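Local coordinates for ABC transporter substrate binding protein (Ribose) (Agrobacterium vitis S4, PDB 4WT7) that binds d-allitol and probably serves as the sugar-capturing solute-binding component of an ABC transporter, at residues I35-A40 / N52-E57; V146-G151 / E244-G249; E255-V260 / Q309-V314. One frame throughout, in Å; residues are numbered along the deposited sequence.

Contact 1: I35-A40 / N52-E57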
ATOM      1  N   ILE A  35      -8.333 -19.668 -11.373  1.00 10.70           N
ATOM      2  CA  ILE A  35      -7.400 -18.867 -10.583  1.00 10.09           C
ATOM      3  C   ILE A  35      -8.060 -18.316  -9.313  1.00  9.66           C
ATOM      4  O   ILE A  35      -9.046 -17.570  -9.401  1.00  9.49           O
ATOM      5  CB  ILE A  35      -6.836 -17.666 -11.418  1.00  9.77           C
ATOM      6  CG1 ILE A  35      -6.243 -18.150 -12.742  1.00 10.44           C
ATOM      7  CG2 ILE A  35      -5.807 -16.889 -10.604  1.00  9.30           C
ATOM      8  CD1 ILE A  35      -5.364 -19.375 -12.641  1.00 11.07           C
ATOM      9  N   GLY A  36      -7.536 -18.708  -8.151  1.00  9.73           N
ATOM     10  CA  GLY A  36      -8.002 -18.213  -6.868  1.00  9.54           C
ATOM     11  C   GLY A  36      -7.492 -16.790  -6.690  1.00  8.87           C
ATOM     12  O   GLY A  36      -6.299 -16.547  -6.836  1.00  8.73           O
ATOM     13  N   ILE A  37      -8.380 -15.846  -6.378  1.00  9.24           N
ATOM     14  CA  ILE A  37      -7.932 -14.474  -6.134  1.00  8.75           C
ATOM     15  C   ILE A  37      -8.396 -14.023  -4.775  1.00  8.84           C
ATOM     16  O   ILE A  37      -9.581 -13.821  -4.579  1.00  9.60           O
ATOM     17  CB  ILE A  37      -8.514 -13.507  -7.190  1.00  8.59           C
ATOM     18  CG1 ILE A  37      -8.017 -13.876  -8.584  1.00 10.72           C
ATOM     19  CG2 ILE A  37      -8.134 -12.033  -6.891  1.00  8.25           C
ATOM     20  CD1 ILE A  37      -8.787 -13.192  -9.637  1.00 11.86           C
ATOM     21  N   SER A  38      -7.466 -13.866  -3.844  1.00  8.20           N
ATOM     22  CA  SER A  38      -7.773 -13.569  -2.435  1.00  8.53           C
ATOM     23  C   SER A  38      -7.178 -12.236  -2.011  1.00  8.22           C
ATOM     24  O   SER A  38      -5.978 -12.031  -2.148  1.00  8.04           O
ATOM     25  CB  SER A  38      -7.206 -14.668  -1.518  1.00  9.14           C
ATOM     26  OG  SER A  38      -7.341 -14.357  -0.128  1.00  9.65           O
ATOM     27  N   THR A  39      -8.019 -11.327  -1.492  1.00  8.36           N
ATOM     28  CA  THR A  39      -7.541 -10.028  -1.013  1.00  8.23           C
ATOM     29  C   THR A  39      -7.866  -9.867   0.473  1.00  8.90           C
ATOM     30  O   THR A  39      -8.894 -10.353   0.927  1.00  9.48           O
ATOM     31  CB  THR A  39      -8.155  -8.864  -1.815  1.00  8.02           C
ATOM     32  OG1 THR A  39      -7.587  -7.631  -1.383  1.00  8.00           O
ATOM     33  CG2 THR A  39      -9.640  -8.774  -1.664  1.00  8.54           C
ATOM     34  N   ALA A  40      -6.987  -9.201   1.228  1.00  9.01           N
ATOM     35  CA  ALA A  40      -7.288  -8.894   2.621  1.00  9.82           C
ATOM     36  C   ALA A  40      -8.558  -8.005   2.714  1.00 10.14           C
ATOM     37  O   ALA A  40      -9.346  -8.145   3.640  1.00 11.04           O
ATOM     38  CB  ALA A  40      -6.121  -8.208   3.285  1.00  9.97           C
ATOM     39  N   ASN A  52     -10.008  -5.741  -8.394  1.00 12.90           N
ATOM     40  CA  ASN A  52     -10.804  -5.761  -9.631  1.00 13.40           C
ATOM     41  C   ASN A  52     -10.006  -6.053 -10.923  1.00 13.10           C
ATOM     42  O   ASN A  52     -10.468  -6.790 -11.813  1.00 12.88           O
ATOM     43  CB  ASN A  52     -11.604  -4.455  -9.777  1.00 11.59           C
ATOM     44  CG  ASN A  52     -12.779  -4.412  -8.824  1.00 13.45           C
ATOM     45  OD1 ASN A  52     -13.129  -5.423  -8.235  1.00 11.54           O
ATOM     46  ND2 ASN A  52     -13.394  -3.239  -8.668  1.00 14.36           N
ATOM     47  N   ALA A  53      -8.811  -5.490 -11.016  1.00 12.36           N
ATOM     48  CA  ALA A  53      -8.006  -5.637 -12.216  1.00 11.97           C
ATOM     49  C   ALA A  53      -7.503  -7.062 -12.358  1.00 13.00           C
ATOM     50  O   ALA A  53      -7.233  -7.508 -13.463  1.00 13.43           O
ATOM     51  CB  ALA A  53      -6.830  -4.674 -12.181  1.00 12.64           C
ATOM     52  N   GLN A  54      -7.331  -7.771 -11.248  1.00  9.07           N
ATOM     53  CA  GLN A  54      -6.942  -9.179 -11.337  1.00  9.08           C
ATOM     54  C   GLN A  54      -8.124  -9.990 -11.900  1.00  9.29           C
ATOM     55  O   GLN A  54      -7.979 -10.807 -12.809  1.00  9.37           O
ATOM     56  CB  GLN A  54      -6.601  -9.739  -9.952  1.00  9.00           C
ATOM     57  CG  GLN A  54      -5.259  -9.416  -9.423  1.00  8.81           C
ATOM     58  CD  GLN A  54      -5.097  -9.906  -7.996  1.00  8.76           C
ATOM     59  OE1 GLN A  54      -4.725 -11.054  -7.768  1.00  8.75           O
ATOM     60  NE2 GLN A  54      -5.405  -9.038  -7.023  1.00  8.74           N
ATOM     61  N   ILE A  55      -9.296  -9.736 -11.354  0.93 10.58           N
ATOM     62  CA  ILE A  55     -10.478 -10.460 -11.757  0.93 11.82           C
ATOM     63  C   ILE A  55     -10.692 -10.213 -13.248  0.93 11.55           C
ATOM     64  O   ILE A  55     -10.858 -11.148 -14.025  0.93 13.12           O
ATOM     65  CB  ILE A  55     -11.665  -9.969 -10.935  0.93 11.43           C
ATOM     66  CG1 ILE A  55     -11.525 -10.463  -9.492  0.93 12.71           C
ATOM     67  CG2 ILE A  55     -12.973 -10.389 -11.563  0.93 10.82           C
ATOM     68  CD1 ILE A  55     -12.559  -9.892  -8.517  0.93 10.92           C
ATOM     69  N   ALA A  56     -10.657  -8.938 -13.635  1.00 12.59           N
ATOM     70  CA  ALA A  56     -10.815  -8.542 -15.027  1.00 13.09           C
ATOM     71  C   ALA A  56      -9.822  -9.287 -15.896  1.00 11.33           C
ATOM     72  O   ALA A  56     -10.192  -9.833 -16.930  1.00 14.36           O
ATOM     73  CB  ALA A  56     -10.619  -7.029 -15.177  1.00 13.27           C
ATOM     74  N   GLU A  57      -8.560  -9.295 -15.487  1.00 10.99           N
ATOM     75  CA  GLU A  57      -7.499  -9.852 -16.316  1.00 10.29           C
ATOM     76  C   GLU A  57      -7.635 -11.370 -16.442  1.00 11.57           C
ATOM     77  O   GLU A  57      -7.363 -11.937 -17.495  1.00 12.28           O
ATOM     78  CB  GLU A  57      -6.125  -9.475 -15.772  1.00 10.44           C
ATOM     79  CG  GLU A  57      -4.963  -9.829 -16.698  1.00 13.14           C
ATOM     80  CD  GLU A  57      -4.987  -9.114 -18.059  1.00 12.01           C
ATOM     81  OE1 GLU A  57      -5.979  -8.427 -18.397  1.00 11.90           O
ATOM     82  OE2 GLU A  57      -3.998  -9.267 -18.798  1.00 11.45           O
TER

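Contact 2: V146-G151 / E244-G249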
ATOM      1  N   VAL A 146      12.124  15.506   4.513  1.00 20.11           N
ATOM      2  CA  VAL A 146      13.268  16.161   5.151  1.00 17.99           C
ATOM      3  C   VAL A 146      13.586  17.509   4.482  1.00 20.72           C
ATOM      4  O   VAL A 146      13.645  18.570   5.149  1.00 19.68           O
ATOM      5  CB  VAL A 146      14.516  15.226   5.159  1.00 21.30           C
ATOM      6  CG1 VAL A 146      15.797  16.005   5.460  1.00 20.36           C
ATOM      7  CG2 VAL A 146      14.331  14.103   6.182  1.00 17.50           C
ATOM      8  N   SER A 147      13.786  17.479   3.172  1.00 12.96           N
ATOM      9  CA  SER A 147      13.957  18.728   2.415  1.00 15.99           C
ATOM     10  C   SER A 147      12.844  19.740   2.778  1.00 17.48           C
ATOM     11  O   SER A 147      13.125  20.872   3.161  1.00 17.79           O
ATOM     12  CB  SER A 147      14.033  18.435   0.911  1.00 16.15           C
ATOM     13  OG  SER A 147      13.873  19.603   0.119  1.00 21.44           O
ATOM     14  N   ASP A 148      11.593  19.298   2.749  1.00 16.25           N
ATOM     15  CA  ASP A 148      10.455  20.171   3.001  1.00 15.63           C
ATOM     16  C   ASP A 148      10.492  20.867   4.363  1.00 17.86           C
ATOM     17  O   ASP A 148       9.988  22.004   4.511  1.00 18.00           O
ATOM     18  CB  ASP A 148       9.153  19.378   2.936  1.00 14.72           C
ATOM     19  CG  ASP A 148       8.604  19.195   1.513  1.00 15.06           C
ATOM     20  OD1 ASP A 148       9.225  19.623   0.521  1.00 14.33           O
ATOM     21  OD2 ASP A 148       7.526  18.582   1.403  1.00 15.50           O
ATOM     22  N   ILE A 149      10.994  20.172   5.377  1.00 17.62           N
ATOM     23  CA  ILE A 149      10.982  20.732   6.726  1.00 17.46           C
ATOM     24  C   ILE A 149      12.333  21.321   7.117  1.00 19.22           C
ATOM     25  O   ILE A 149      12.557  21.636   8.275  1.00 18.27           O
ATOM     26  CB  ILE A 149      10.525  19.732   7.828  1.00 17.74           C
ATOM     27  CG1 ILE A 149      11.554  18.620   8.048  1.00 17.70           C
ATOM     28  CG2 ILE A 149       9.134  19.166   7.535  1.00 17.87           C
ATOM     29  CD1 ILE A 149      11.258  17.828   9.300  1.00 18.82           C
ATOM     30  N   GLY A 150      13.206  21.522   6.144  1.00 25.19           N
ATOM     31  CA  GLY A 150      14.464  22.174   6.407  1.00 25.36           C
ATOM     32  C   GLY A 150      15.452  21.318   7.173  1.00 27.92           C
ATOM     33  O   GLY A 150      16.435  21.842   7.711  1.00 28.46           O
ATOM     34  N   GLY A 151      15.228  20.004   7.219  1.00 16.85           N
ATOM     35  CA  GLY A 151      16.203  19.134   7.810  1.00 16.55           C
ATOM     36  C   GLY A 151      16.110  19.148   9.321  1.00 16.88           C
ATOM     37  O   GLY A 151      17.026  18.669  10.010  1.00 16.88           O
ATOM     38  N   GLU A 244       0.434  24.854   8.999  1.00 20.36           N
ATOM     39  CA  GLU A 244       1.873  24.972   8.847  1.00 20.18           C
ATOM     40  C   GLU A 244       2.436  23.549   8.754  1.00 19.30           C
ATOM     41  O   GLU A 244       3.478  23.316   8.135  1.00 18.86           O
ATOM     42  CB  GLU A 244       2.494  25.740  10.015  1.00 21.03           C
ATOM     43  CG  GLU A 244       2.504  24.993  11.354  1.00 21.16           C
ATOM     44  CD  GLU A 244       1.193  25.069  12.114  1.00 21.70           C
ATOM     45  OE1 GLU A 244       0.205  25.672  11.636  1.00 21.97           O
ATOM     46  OE2 GLU A 244       1.154  24.537  13.216  1.00 21.93           O
ATOM     47  N   ILE A 245       1.715  22.599   9.342  1.00 19.09           N
ATOM     48  CA  ILE A 245       2.143  21.187   9.358  1.00 18.33           C
ATOM     49  C   ILE A 245       1.934  20.529   7.989  1.00 17.51           C
ATOM     50  O   ILE A 245       0.872  20.701   7.388  1.00 17.51           O
ATOM     51  CB  ILE A 245       1.350  20.394  10.419  1.00 18.48           C
ATOM     52  CG1 ILE A 245       1.612  20.969  11.814  1.00 19.35           C
ATOM     53  CG2 ILE A 245       1.705  18.918  10.378  1.00 17.73           C
ATOM     54  CD1 ILE A 245       0.703  20.423  12.878  1.00 19.72           C
ATOM     55  N   LYS A 246       2.930  19.780   7.503  1.00 17.45           N
ATOM     56  CA  LYS A 246       2.853  19.131   6.176  1.00 18.86           C
ATOM     57  C   LYS A 246       2.590  17.632   6.286  1.00 18.61           C
ATOM     58  O   LYS A 246       3.129  16.962   7.167  1.00 18.53           O
ATOM     59  CB  LYS A 246       4.162  19.330   5.399  1.00 16.48           C
ATOM     60  CG  LYS A 246       4.447  20.797   5.010  1.00 17.91           C
ATOM     61  CD  LYS A 246       5.898  20.990   4.524  1.00 17.03           C
ATOM     62  CE  LYS A 246       6.133  22.399   4.003  1.00 21.92           C
ATOM     63  NZ  LYS A 246       5.730  23.381   5.015  1.00 27.18           N
ATOM     64  N   THR A 247       1.794  17.086   5.371  1.00 15.08           N
ATOM     65  CA  THR A 247       1.517  15.646   5.420  1.00 14.54           C
ATOM     66  C   THR A 247       2.092  14.879   4.228  1.00 13.83           C
ATOM     67  O   THR A 247       2.313  15.439   3.152  1.00 13.74           O
ATOM     68  CB  THR A 247      -0.001  15.343   5.612  1.00 14.71           C
ATOM     69  OG1 THR A 247      -0.714  15.493   4.368  1.00 14.52           O
ATOM     70  CG2 THR A 247      -0.589  16.302   6.658  1.00 15.53           C
ATOM     71  N   TYR A 248       2.303  13.574   4.446  1.00 13.39           N
ATOM     72  CA  TYR A 248       3.039  12.742   3.498  1.00 12.78           C
ATOM     73  C   TYR A 248       2.437  11.346   3.441  1.00 12.36           C
ATOM     74  O   TYR A 248       2.032  10.819   4.457  1.00 12.52           O
ATOM     75  CB  TYR A 248       4.509  12.653   3.935  1.00 12.79           C
ATOM     76  CG  TYR A 248       5.194  13.986   3.876  1.00 13.23           C
ATOM     77  CD1 TYR A 248       5.774  14.445   2.692  1.00 13.11           C
ATOM     78  CD2 TYR A 248       5.220  14.812   4.979  1.00 13.85           C
ATOM     79  CE1 TYR A 248       6.377  15.665   2.622  1.00 13.58           C
ATOM     80  CE2 TYR A 248       5.800  16.084   4.908  1.00 14.33           C
ATOM     81  CZ  TYR A 248       6.376  16.500   3.730  1.00 14.19           C
ATOM     82  OH  TYR A 248       6.968  17.742   3.675  1.00 14.74           O
ATOM     83  N   GLY A 249       2.387  10.757   2.244  1.00 11.89           N
ATOM     84  CA  GLY A 249       1.872   9.409   2.099  1.00 11.52           C
ATOM     85  C   GLY A 249       2.104   8.731   0.750  1.00 11.02           C
ATOM     86  O   GLY A 249       2.839   9.223  -0.123  1.00 10.92           O
TER

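Contact 3: E255-V260 / Q309-V314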
ATOM      1  N   GLU A 255      -8.665  11.177  -4.309  1.00 15.86           N
ATOM      2  CA  GLU A 255      -9.112  12.143  -3.318  1.00 16.18           C
ATOM      3  C   GLU A 255      -7.932  12.824  -2.598  1.00 17.31           C
ATOM      4  O   GLU A 255      -8.048  13.966  -2.178  1.00 16.91           O
ATOM      5  CB  GLU A 255     -10.089  11.486  -2.344  1.00 19.56           C
ATOM      6  CG  GLU A 255      -9.514  10.256  -1.581  1.00 27.06           C
ATOM      7  CD  GLU A 255      -9.754   8.859  -2.262  1.00 27.15           C
ATOM      8  OE1 GLU A 255      -9.649   8.703  -3.523  1.00 20.56           O
ATOM      9  OE2 GLU A 255     -10.038   7.905  -1.484  1.00 28.41           O
ATOM     10  N   VAL A 256      -6.782  12.155  -2.488  1.00 13.68           N
ATOM     11  CA  VAL A 256      -5.622  12.751  -1.803  1.00 13.55           C
ATOM     12  C   VAL A 256      -4.713  13.532  -2.739  1.00 13.42           C
ATOM     13  O   VAL A 256      -4.209  14.594  -2.373  1.00 13.71           O
ATOM     14  CB  VAL A 256      -4.765  11.678  -1.068  1.00 13.02           C
ATOM     15  CG1 VAL A 256      -3.558  12.308  -0.397  1.00 12.97           C
ATOM     16  CG2 VAL A 256      -5.618  10.979  -0.049  1.00 13.25           C
ATOM     17  N   LEU A 257      -4.524  13.016  -3.950  1.00 13.07           N
ATOM     18  CA  LEU A 257      -3.811  13.744  -5.003  1.00 13.07           C
ATOM     19  C   LEU A 257      -4.393  15.132  -5.219  1.00 13.77           C
ATOM     20  O   LEU A 257      -3.654  16.096  -5.401  1.00 13.95           O
ATOM     21  CB  LEU A 257      -3.873  12.977  -6.312  1.00 12.78           C
ATOM     22  CG  LEU A 257      -2.969  11.749  -6.368  1.00 12.11           C
ATOM     23  CD1 LEU A 257      -2.860  11.206  -7.753  1.00 11.91           C
ATOM     24  CD2 LEU A 257      -1.587  12.066  -5.805  1.00 11.90           C
ATOM     25  N   GLN A 258      -5.716  15.221  -5.189  1.00 14.53           N
ATOM     26  CA  GLN A 258      -6.376  16.504  -5.383  1.00 16.92           C
ATOM     27  C   GLN A 258      -6.176  17.426  -4.184  1.00 15.70           C
ATOM     28  O   GLN A 258      -6.219  18.628  -4.333  1.00 16.13           O
ATOM     29  CB  GLN A 258      -7.844  16.331  -5.764  1.00 20.98           C
ATOM     30  CG  GLN A 258      -8.763  15.815  -4.671  1.00 22.62           C
ATOM     31  CD  GLN A 258     -10.108  15.326  -5.252  1.00 26.38           C
ATOM     32  OE1 GLN A 258     -10.125  14.720  -6.325  1.00 27.05           O
ATOM     33  NE2 GLN A 258     -11.232  15.619  -4.561  1.00 26.76           N
ATOM     34  N   LEU A 259      -5.876  16.867  -3.013  1.00 15.73           N
ATOM     35  CA  LEU A 259      -5.429  17.691  -1.890  1.00 15.44           C
ATOM     36  C   LEU A 259      -4.005  18.226  -2.121  1.00 16.26           C
ATOM     37  O   LEU A 259      -3.717  19.414  -1.901  1.00 15.70           O
ATOM     38  CB  LEU A 259      -5.505  16.929  -0.553  1.00 15.77           C
ATOM     39  CG  LEU A 259      -6.877  16.555   0.021  1.00 19.97           C
ATOM     40  CD1 LEU A 259      -6.707  15.960   1.391  1.00 18.70           C
ATOM     41  CD2 LEU A 259      -7.832  17.739   0.119  1.00 22.48           C
ATOM     42  N   VAL A 260      -3.106  17.343  -2.563  1.00 14.51           N
ATOM     43  CA  VAL A 260      -1.746  17.749  -2.881  1.00 14.34           C
ATOM     44  C   VAL A 260      -1.775  18.909  -3.895  1.00 14.82           C
ATOM     45  O   VAL A 260      -0.937  19.821  -3.849  1.00 15.09           O
ATOM     46  CB  VAL A 260      -0.940  16.549  -3.457  1.00 13.61           C
ATOM     47  CG1 VAL A 260       0.388  17.000  -4.057  1.00 13.54           C
ATOM     48  CG2 VAL A 260      -0.729  15.492  -2.396  1.00 13.22           C
ATOM     49  N   GLN A 309       4.250  20.633  -6.815  1.00 28.00           N
ATOM     50  CA  GLN A 309       4.650  20.944  -8.187  1.00 29.12           C
ATOM     51  C   GLN A 309       4.366  19.830  -9.211  1.00 29.69           C
ATOM     52  O   GLN A 309       3.994  20.112 -10.344  1.00 29.11           O
ATOM     53  CB  GLN A 309       6.142  21.283  -8.251  1.00 32.47           C
ATOM     54  CG  GLN A 309       6.512  22.605  -7.597  1.00 36.47           C
ATOM     55  CD  GLN A 309       6.133  22.669  -6.108  1.00 38.88           C
ATOM     56  OE1 GLN A 309       6.410  21.732  -5.330  1.00 38.98           O
ATOM     57  NE2 GLN A 309       5.497  23.777  -5.708  1.00 36.77           N
ATOM     58  N   THR A 310       4.577  18.570  -8.841  1.00 17.93           N
ATOM     59  CA  THR A 310       4.491  17.509  -9.822  1.00 17.75           C
ATOM     60  C   THR A 310       3.134  16.819  -9.931  1.00 17.30           C
ATOM     61  O   THR A 310       2.952  16.007 -10.806  1.00 17.27           O
ATOM     62  CB  THR A 310       5.530  16.423  -9.527  1.00 17.28           C
ATOM     63  OG1 THR A 310       5.278  15.878  -8.223  1.00 16.81           O
ATOM     64  CG2 THR A 310       6.941  17.015  -9.599  1.00 17.94           C
ATOM     65  N   VAL A 311       2.178  17.143  -9.065  1.00 17.06           N
ATOM     66  CA  VAL A 311       0.948  16.369  -9.027  1.00 16.70           C
ATOM     67  C   VAL A 311       0.207  16.402 -10.364  1.00 17.27           C
ATOM     68  O   VAL A 311      -0.284  15.380 -10.808  1.00 17.08           O
ATOM     69  CB  VAL A 311       0.030  16.766  -7.845  1.00 16.54           C
ATOM     70  CG1 VAL A 311      -0.341  18.256  -7.900  1.00 17.24           C
ATOM     71  CG2 VAL A 311      -1.214  15.890  -7.844  1.00 16.32           C
ATOM     72  N   ASN A 312       0.135  17.555 -11.025  1.00 18.09           N
ATOM     73  CA  ASN A 312      -0.490  17.591 -12.340  1.00 18.81           C
ATOM     74  C   ASN A 312       0.111  16.563 -13.299  1.00 18.82           C
ATOM     75  O   ASN A 312      -0.605  15.772 -13.881  1.00 18.88           O
ATOM     76  CB  ASN A 312      -0.378  18.992 -12.958  1.00 19.81           C
ATOM     77  CG  ASN A 312      -1.068  19.091 -14.304  1.00 20.74           C
ATOM     78  OD1 ASN A 312      -2.268  18.910 -14.392  1.00 20.88           O
ATOM     79  ND2 ASN A 312      -0.309  19.374 -15.355  1.00 21.51           N
ATOM     80  N   GLU A 313       1.418  16.572 -13.494  1.00 22.25           N
ATOM     81  CA  GLU A 313       1.970  15.648 -14.464  1.00 22.46           C
ATOM     82  C   GLU A 313       1.874  14.209 -13.978  1.00 25.35           C
ATOM     83  O   GLU A 313       1.750  13.305 -14.787  1.00 27.38           O
ATOM     84  CB  GLU A 313       3.393  16.012 -14.866  1.00 27.65           C
ATOM     85  CG  GLU A 313       4.356  16.160 -13.716  1.00 33.68           C
ATOM     86  CD  GLU A 313       5.803  16.345 -14.187  1.00 35.96           C
ATOM     87  OE1 GLU A 313       6.214  15.628 -15.141  1.00 35.76           O
ATOM     88  OE2 GLU A 313       6.502  17.217 -13.603  1.00 34.72           O
ATOM     89  N   VAL A 314       1.895  13.994 -12.664  1.00 17.27           N
ATOM     90  CA  VAL A 314       1.607  12.672 -12.123  1.00 16.47           C
ATOM     91  C   VAL A 314       0.150  12.287 -12.348  1.00 16.56           C
ATOM     92  O   VAL A 314      -0.134  11.214 -12.866  1.00 17.49           O
ATOM     93  CB  VAL A 314       1.957  12.593 -10.625  1.00 15.75           C
ATOM     94  CG1 VAL A 314       1.698  11.185 -10.093  1.00 15.04           C
ATOM     95  CG2 VAL A 314       3.410  12.963 -10.421  1.00 15.83           C
TER

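Contact 1: I35-A40 / N52-E57
Between strand residues 35-40 and helix residues 52-57, I37 carries the contact, and its two branches divide the work. With CG1 beside its own backbone N (chi1 -62°) and the chain then extended, CD1 lands on the helix backbone, 3.8 Å from I55 CA. CD1 also lies near I55 CG1, although I55 is modelled in two conformers and that detail is less certain. The other branch, CG2, comes over the flat end amide of Q54, 3.7 Å from its OE1 and 4.1 Å from its NE2, and the two side chains run antiparallel alongside each other. Q54 NE2 is hydrogen-bonded to A50 O one turn back, which helps fix the rotation of the amide whose face the methyl covers. This is the first beta-alpha-beta crossover of a Rossmann-like lobe: strand 34-39 leads through helix 45-60 to strand 64-69, which lies parallel beside it. S38, next along, directs its CB away from the helix, and its OG bonds with Q94 and Q80. T39 again turns its CB toward the helix, where its side chain packs on Y51, a turn before the residues that hold I37, while its OG1 is bonded to G41 O.

Contact 2: V146-G151 / E244-G249
K246 lays the aliphatic part of its side chain against D148, at the last turn of helix 134-148. Its CD lies 4.0 Å from D148 CB, and CE passes 3.9 Å from D148 O. The chain runs extended as far as CE and bends only at chi4 (54°), which turns the ammonium group aside; K246 NZ remains 6.3 Å from D148 OD2. The two opposite charges may still feel each other, but they form no salt bridge, and the lysine contributes its methylene groups instead.

Two residues further along the strand, Y248 sends its ring toward the same aspartate. D148 OD2 sits at the ring edge, in the ring plane, and accepts a hydrogen bond from Y248 OH. The modelled length of 2.5 Å is very short, and the hydroxyl is placed too close to its surroundings for that value to be trusted. The carboxylate is turned 41° from the ring plane. Its other oxygen, OD1, is bonded to Q144 NE2 one turn earlier in the helix, which steadies the carboxylate on its helix side; how firmly the tyrosine holds OD2 is less sure.

Directly after D148 the helix closes in a Schellman motif. G151 N bonds to V146 O at 3.0 Å and G150 N to S147 O at 3.1 Å, with G150 at positive phi as the C-prime residue. The chain thus leaves the helix just beyond the aspartate.

Strand 246-249 lies inside the mixed sheet of its lobe, with backbone bonds to K220 and I222 along one edge and to P266 and A268 along the other. The Y248 side chain touches L141 and L145 of helix 134-148 and A268 and A269 of strand 267-272, whereas T247 packs on L237 of helix 227-240.

Contact 3: E255-V260 / Q309-V314
At V311, chi1 of 58° puts CG1 in the crowded position between backbone N and carbonyl carbon and swings CG2 anti to N; at V260, chi1 of 169° carries CG1 anti to its own N. These settings bring the branches of the two valines together. V260 CG1 meets V311 at the branch point, 3.8 Å from CB, with V311 CG1 slightly further off at 4.1 Å. The valines point past one another, flank to flank.

V311 CG2 takes the other partner, L257, mainly through backbone: it rests 3.5 Å from L257 O and 4.2 Å from L257 CB. L257 and V311 are the nearest CA pair of the two segments, 6.8 Å apart. No hydrogen bond crosses between the segments, and the joint is apolar apart from the carbonyl under the methyl.

The contact seats the C-terminal helix 311-318 against helix 254-260, in the lobe built on the mixed sheet. Strand 304-307, the antiparallel edge strand of that sheet, leads through a short turn into helix 311-318. Its A306 is touched by both L257 and V311, so the two helices pack over a common small residue. The turn is tied by T310 OG1, which bonds with N307 N and L305 O, and nearby K308 NZ hydrogen-bonds to V260 O, adding a polar link beside the valine pair.

In the fold
Contact 1 belongs to the lobe with the all-parallel sheet, whereas contacts 2 and 3 share the lobe with the mixed sheet. The centres of contacts 1 and 2 are about 36 Å apart, on opposite sides of the chain's centre; the centre of contact 3 is about 28 Å from that of contact 1 and about 16 Å from that of contact 2. Contacts 2 and 3 approach to about 6 Å between nearest atoms without touching. Strand 246-249 of contact 2 runs on to helix 254-260 of contact 3 through a short connection holding D251, which lines the d-allitol pocket. H44, F46 and D47 of the pocket likewise fall between the segments of contact 1. The Q54, Y248 and L257 side chains lie about 12, 13 and 13 Å from the ligand.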